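ASCH domain (Vibrio cholerae TMA 21, PDB 3S9X) is of unknown function but carries an ASCH domain of the PUA clan, which makes a role in binding RNA or another nucleic acid plausible. Local coordinates at residues M6-Y17 against V81-I92. Residues are numbered along the deposited sequence; the frame is centred on the assembly and turned at random.
Sequences MEERSQLFLEQY and VVTNWDGKPICI
Phe-13 packs on Pro-89 where helix 8-17 meets the hairpin 81-92, a helix lying obliquely on a sheet, 38° from strand 89-92. Pro-89 CB sits over one ring face, a CH-pi contact 3.7 Å from the centroid, while Cys-91 CA meets the ring edge. With CG anti to the backbone N (chi1 -163°), the ring slides past the proline to Ile-92 CG1, 3.7 Å from Phe-13 CD2; Tyr-158 meets it edge-to-face. Ile-92 CD1 touches the helix at two points, Leu-14 CA and, 3.6 Å away, Tyr-17 CB. The methyls of Val-81 divide the work, CG1 against Ser-10 and CG2 against Leu-14 CB. The hairpin supplies the second and third strands of a five-stranded mixed sheet, with helix 41-52 packed against its other face; a type I turn joins the strands, and a classic beta bulge sets Ile-90 and Cys-91 against Val-82. Polar bonds hold the turn to the start of the helix. Arg-9 NH1 donates to Asp-86 O (2.9 Å, 165°) within the guanidinium plane, and Gly-87 O lies over the centre of one face. Glu-7, the N-cap residue, fixes that plane from another edge through Arg-9 NE to Glu-7 OE2 (2.9 Å), a salt bridge. Its OE1 accepts from a water that also donates to Gly-87 O (2.7 Å) and accepts from Ser-10 OG.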
# COMPACT_ATOMS: atom_id res chain seq x y z
N MSE A 6 0.98 -8.92 15.66
CA MSE A 6 0.15 -8.91 14.45
C MSE A 6 -1.09 -9.76 14.77
O MSE A 6 -1.07 -10.81 15.36
CB MSE A 6 0.99 -9.48 13.30
CG MSE A 6 0.23 -9.46 11.98
SE MSE A 6 1.30 -10.12 10.51
CE MSE A 6 2.39 -8.48 10.33
N GLU A 7 -2.18 -9.33 14.17
CA GLU A 7 -3.47 -10.05 14.26
C GLU A 7 -3.26 -11.49 13.79
O GLU A 7 -2.56 -11.73 12.78
CB GLU A 7 -4.52 -9.31 13.44
CG GLU A 7 -5.95 -9.73 13.69
CD GLU A 7 -6.44 -11.01 13.03
OE1 GLU A 7 -5.81 -11.40 12.06
OE2 GLU A 7 -7.51 -11.55 13.47
N GLU A 8 -3.83 -12.48 14.53
CA GLU A 8 -3.45 -13.85 14.35
C GLU A 8 -3.60 -14.42 12.99
O GLU A 8 -2.78 -15.22 12.53
CB GLU A 8 -4.20 -14.70 15.39
CG GLU A 8 -3.71 -16.20 15.37
CD GLU A 8 -4.28 -17.00 16.47
OE1 GLU A 8 -5.45 -17.31 16.44
OE2 GLU A 8 -3.53 -17.25 17.45
N ARG A 9 -4.72 -14.10 12.33
CA ARG A 9 -4.93 -14.67 11.00
C ARG A 9 -3.79 -14.24 10.05
O ARG A 9 -3.25 -15.05 9.27
CB ARG A 9 -6.28 -14.29 10.36
CG ARG A 9 -7.51 -14.79 11.13
CD ARG A 9 -8.80 -14.08 10.73
NE ARG A 9 -8.85 -12.72 11.20
CZ ARG A 9 -9.63 -11.78 10.69
NH1 ARG A 9 -10.47 -12.00 9.66
NH2 ARG A 9 -9.57 -10.55 11.20
N SER A 10 -3.42 -12.95 10.10
CA SER A 10 -2.37 -12.45 9.28
C SER A 10 -0.99 -12.94 9.72
O SER A 10 -0.12 -13.28 8.89
CB SER A 10 -2.36 -10.94 9.28
OG SER A 10 -3.38 -10.46 8.43
N GLN A 11 -0.75 -13.07 11.05
CA GLN A 11 0.49 -13.65 11.57
C GLN A 11 0.71 -15.06 11.05
O GLN A 11 1.81 -15.42 10.60
CB GLN A 11 0.48 -13.62 13.11
CG GLN A 11 1.75 -14.08 13.70
CD GLN A 11 1.96 -13.67 15.14
OE1 GLN A 11 2.91 -14.16 15.73
NE2 GLN A 11 1.12 -12.76 15.70
N LEU A 12 -0.33 -15.90 11.11
CA LEU A 12 -0.23 -17.25 10.61
C LEU A 12 0.13 -17.28 9.15
O LEU A 12 0.92 -18.12 8.68
CB LEU A 12 -1.47 -18.09 10.94
CG LEU A 12 -1.74 -18.42 12.39
CD1 LEU A 12 -3.15 -18.93 12.55
CD2 LEU A 12 -0.75 -19.40 12.82
N PHE A 13 -0.52 -16.44 8.36
CA PHE A 13 -0.30 -16.40 6.91
C PHE A 13 1.12 -15.99 6.61
O PHE A 13 1.79 -16.56 5.74
CB PHE A 13 -1.31 -15.43 6.28
CG PHE A 13 -1.52 -15.53 4.78
CD1 PHE A 13 -2.18 -16.63 4.26
CD2 PHE A 13 -1.18 -14.51 3.96
CE1 PHE A 13 -2.50 -16.66 2.92
CE2 PHE A 13 -1.54 -14.53 2.63
CZ PHE A 13 -2.17 -15.61 2.10
N LEU A 14 1.59 -14.94 7.30
CA LEU A 14 2.96 -14.48 7.14
C LEU A 14 3.97 -15.57 7.51
O LEU A 14 4.95 -15.76 6.81
CB LEU A 14 3.18 -13.27 8.01
CG LEU A 14 4.55 -12.57 7.99
CD1 LEU A 14 5.13 -12.26 6.58
CD2 LEU A 14 4.53 -11.30 8.88
N GLU A 15 3.67 -16.30 8.59
CA GLU A 15 4.56 -17.41 8.98
C GLU A 15 4.59 -18.48 7.92
O GLU A 15 5.63 -19.10 7.69
CB GLU A 15 4.23 -17.99 10.34
CG GLU A 15 4.52 -17.09 11.45
CD GLU A 15 6.04 -16.96 11.86
OE1 GLU A 15 6.25 -16.56 13.06
OE2 GLU A 15 7.00 -17.19 11.00
N GLN A 16 3.46 -18.71 7.21
CA GLN A 16 3.47 -19.65 6.10
C GLN A 16 4.42 -19.19 5.03
O GLN A 16 5.20 -20.01 4.47
CB GLN A 16 2.06 -19.91 5.54
CG GLN A 16 1.16 -20.66 6.46
CD GLN A 16 -0.16 -20.98 5.94
OE1 GLN A 16 -0.63 -22.18 5.95
NE2 GLN A 16 -0.83 -19.98 5.53
N TYR A 17 4.37 -17.92 4.66
CA TYR A 17 5.30 -17.43 3.64
C TYR A 17 6.76 -17.63 4.12
O TYR A 17 7.57 -18.07 3.37
CB TYR A 17 5.03 -15.96 3.33
CG TYR A 17 6.12 -15.34 2.49
CD1 TYR A 17 6.49 -15.89 1.27
CD2 TYR A 17 6.88 -14.26 2.98
CE1 TYR A 17 7.53 -15.37 0.53
CE2 TYR A 17 7.92 -13.74 2.20
CZ TYR A 17 8.24 -14.28 0.96
OH TYR A 17 9.28 -13.82 0.19
N VAL A 81 1.04 -8.11 4.75
CA VAL A 81 -0.05 -9.00 4.56
C VAL A 81 -1.22 -8.13 4.12
O VAL A 81 -1.72 -7.31 4.92
CB VAL A 81 -0.40 -9.87 5.80
CG1 VAL A 81 -1.59 -10.75 5.46
CG2 VAL A 81 0.85 -10.63 6.29
N VAL A 82 -1.66 -8.33 2.90
CA VAL A 82 -2.82 -7.61 2.30
C VAL A 82 -4.06 -8.37 2.67
O VAL A 82 -4.23 -9.51 2.24
CB VAL A 82 -2.66 -7.45 0.78
CG1 VAL A 82 -3.88 -6.72 0.18
CG2 VAL A 82 -1.31 -6.80 0.44
N THR A 83 -4.90 -7.78 3.50
CA THR A 83 -6.16 -8.40 3.86
C THR A 83 -7.31 -7.75 3.08
O THR A 83 -7.15 -6.66 2.48
CB THR A 83 -6.45 -8.26 5.35
OG1 THR A 83 -6.86 -6.95 5.68
CG2 THR A 83 -5.23 -8.66 6.24
N ASN A 84 -8.45 -8.42 3.09
CA ASN A 84 -9.65 -7.78 2.70
C ASN A 84 -10.20 -6.93 3.82
O ASN A 84 -9.58 -6.75 4.86
CB ASN A 84 -10.65 -8.80 2.11
CG ASN A 84 -11.27 -9.72 3.14
OD1 ASN A 84 -11.10 -9.53 4.36
ND2 ASN A 84 -11.94 -10.76 2.63
N TRP A 85 -11.37 -6.32 3.60
CA TRP A 85 -11.96 -5.44 4.58
C TRP A 85 -12.11 -6.06 5.95
O TRP A 85 -12.00 -5.34 6.95
CB TRP A 85 -13.32 -4.96 4.02
CG TRP A 85 -14.11 -4.01 4.88
CD1 TRP A 85 -15.23 -4.32 5.57
CD2 TRP A 85 -13.87 -2.63 5.11
NE1 TRP A 85 -15.76 -3.17 6.18
CE2 TRP A 85 -14.92 -2.13 5.89
CE3 TRP A 85 -12.86 -1.73 4.69
CZ2 TRP A 85 -15.00 -0.82 6.29
CZ3 TRP A 85 -12.98 -0.38 5.09
CH2 TRP A 85 -14.07 0.04 5.84
N ASP A 86 -12.45 -7.33 5.93
CA ASP A 86 -12.70 -8.12 7.10
C ASP A 86 -11.49 -8.83 7.72
O ASP A 86 -11.68 -9.62 8.65
CB ASP A 86 -13.83 -9.07 6.80
CG ASP A 86 -15.17 -8.32 6.84
OD1 ASP A 86 -15.53 -7.84 7.97
OD2 ASP A 86 -15.89 -8.33 5.84
N GLY A 87 -10.33 -8.43 7.24
CA GLY A 87 -9.10 -8.93 7.82
C GLY A 87 -8.64 -10.31 7.35
O GLY A 87 -7.69 -10.85 7.91
N LYS A 88 -9.33 -10.93 6.43
CA LYS A 88 -8.93 -12.18 5.86
C LYS A 88 -7.68 -11.96 5.02
O LYS A 88 -7.72 -11.15 4.12
CB LYS A 88 -10.02 -12.82 5.01
CG LYS A 88 -9.61 -14.18 4.49
CD LYS A 88 -10.68 -14.76 3.52
CE LYS A 88 -10.26 -16.06 2.85
NZ LYS A 88 -9.63 -17.03 3.86
N PRO A 89 -6.60 -12.68 5.28
CA PRO A 89 -5.39 -12.52 4.40
C PRO A 89 -5.69 -12.94 2.96
O PRO A 89 -6.25 -14.05 2.78
CB PRO A 89 -4.35 -13.39 5.08
CG PRO A 89 -4.77 -13.43 6.55
CD PRO A 89 -6.32 -13.51 6.46
N ILE A 90 -5.30 -12.09 2.01
CA ILE A 90 -5.51 -12.43 0.59
C ILE A 90 -4.12 -12.71 -0.07
O ILE A 90 -3.96 -13.68 -0.81
CB ILE A 90 -6.19 -11.27 -0.12
CG1 ILE A 90 -7.62 -10.99 0.49
CG2 ILE A 90 -6.22 -11.53 -1.65
CD1 ILE A 90 -8.52 -12.18 0.52
N CYS A 91 -3.12 -11.88 0.20
CA CYS A 91 -1.79 -12.08 -0.37
C CYS A 91 -0.78 -11.32 0.50
O CYS A 91 -1.14 -10.63 1.41
CB CYS A 91 -1.74 -11.71 -1.84
SG CYS A 91 -2.01 -9.97 -2.17
N ILE A 92 0.50 -11.52 0.17
CA ILE A 92 1.56 -10.80 0.83
C ILE A 92 2.34 -10.05 -0.28
O ILE A 92 2.72 -10.69 -1.27
CB ILE A 92 2.52 -11.69 1.67
CG1 ILE A 92 1.70 -12.53 2.64
CG2 ILE A 92 3.58 -10.85 2.40
CD1 ILE A 92 2.49 -13.46 3.54
O HOH W 1 -5.79 -10.14 9.75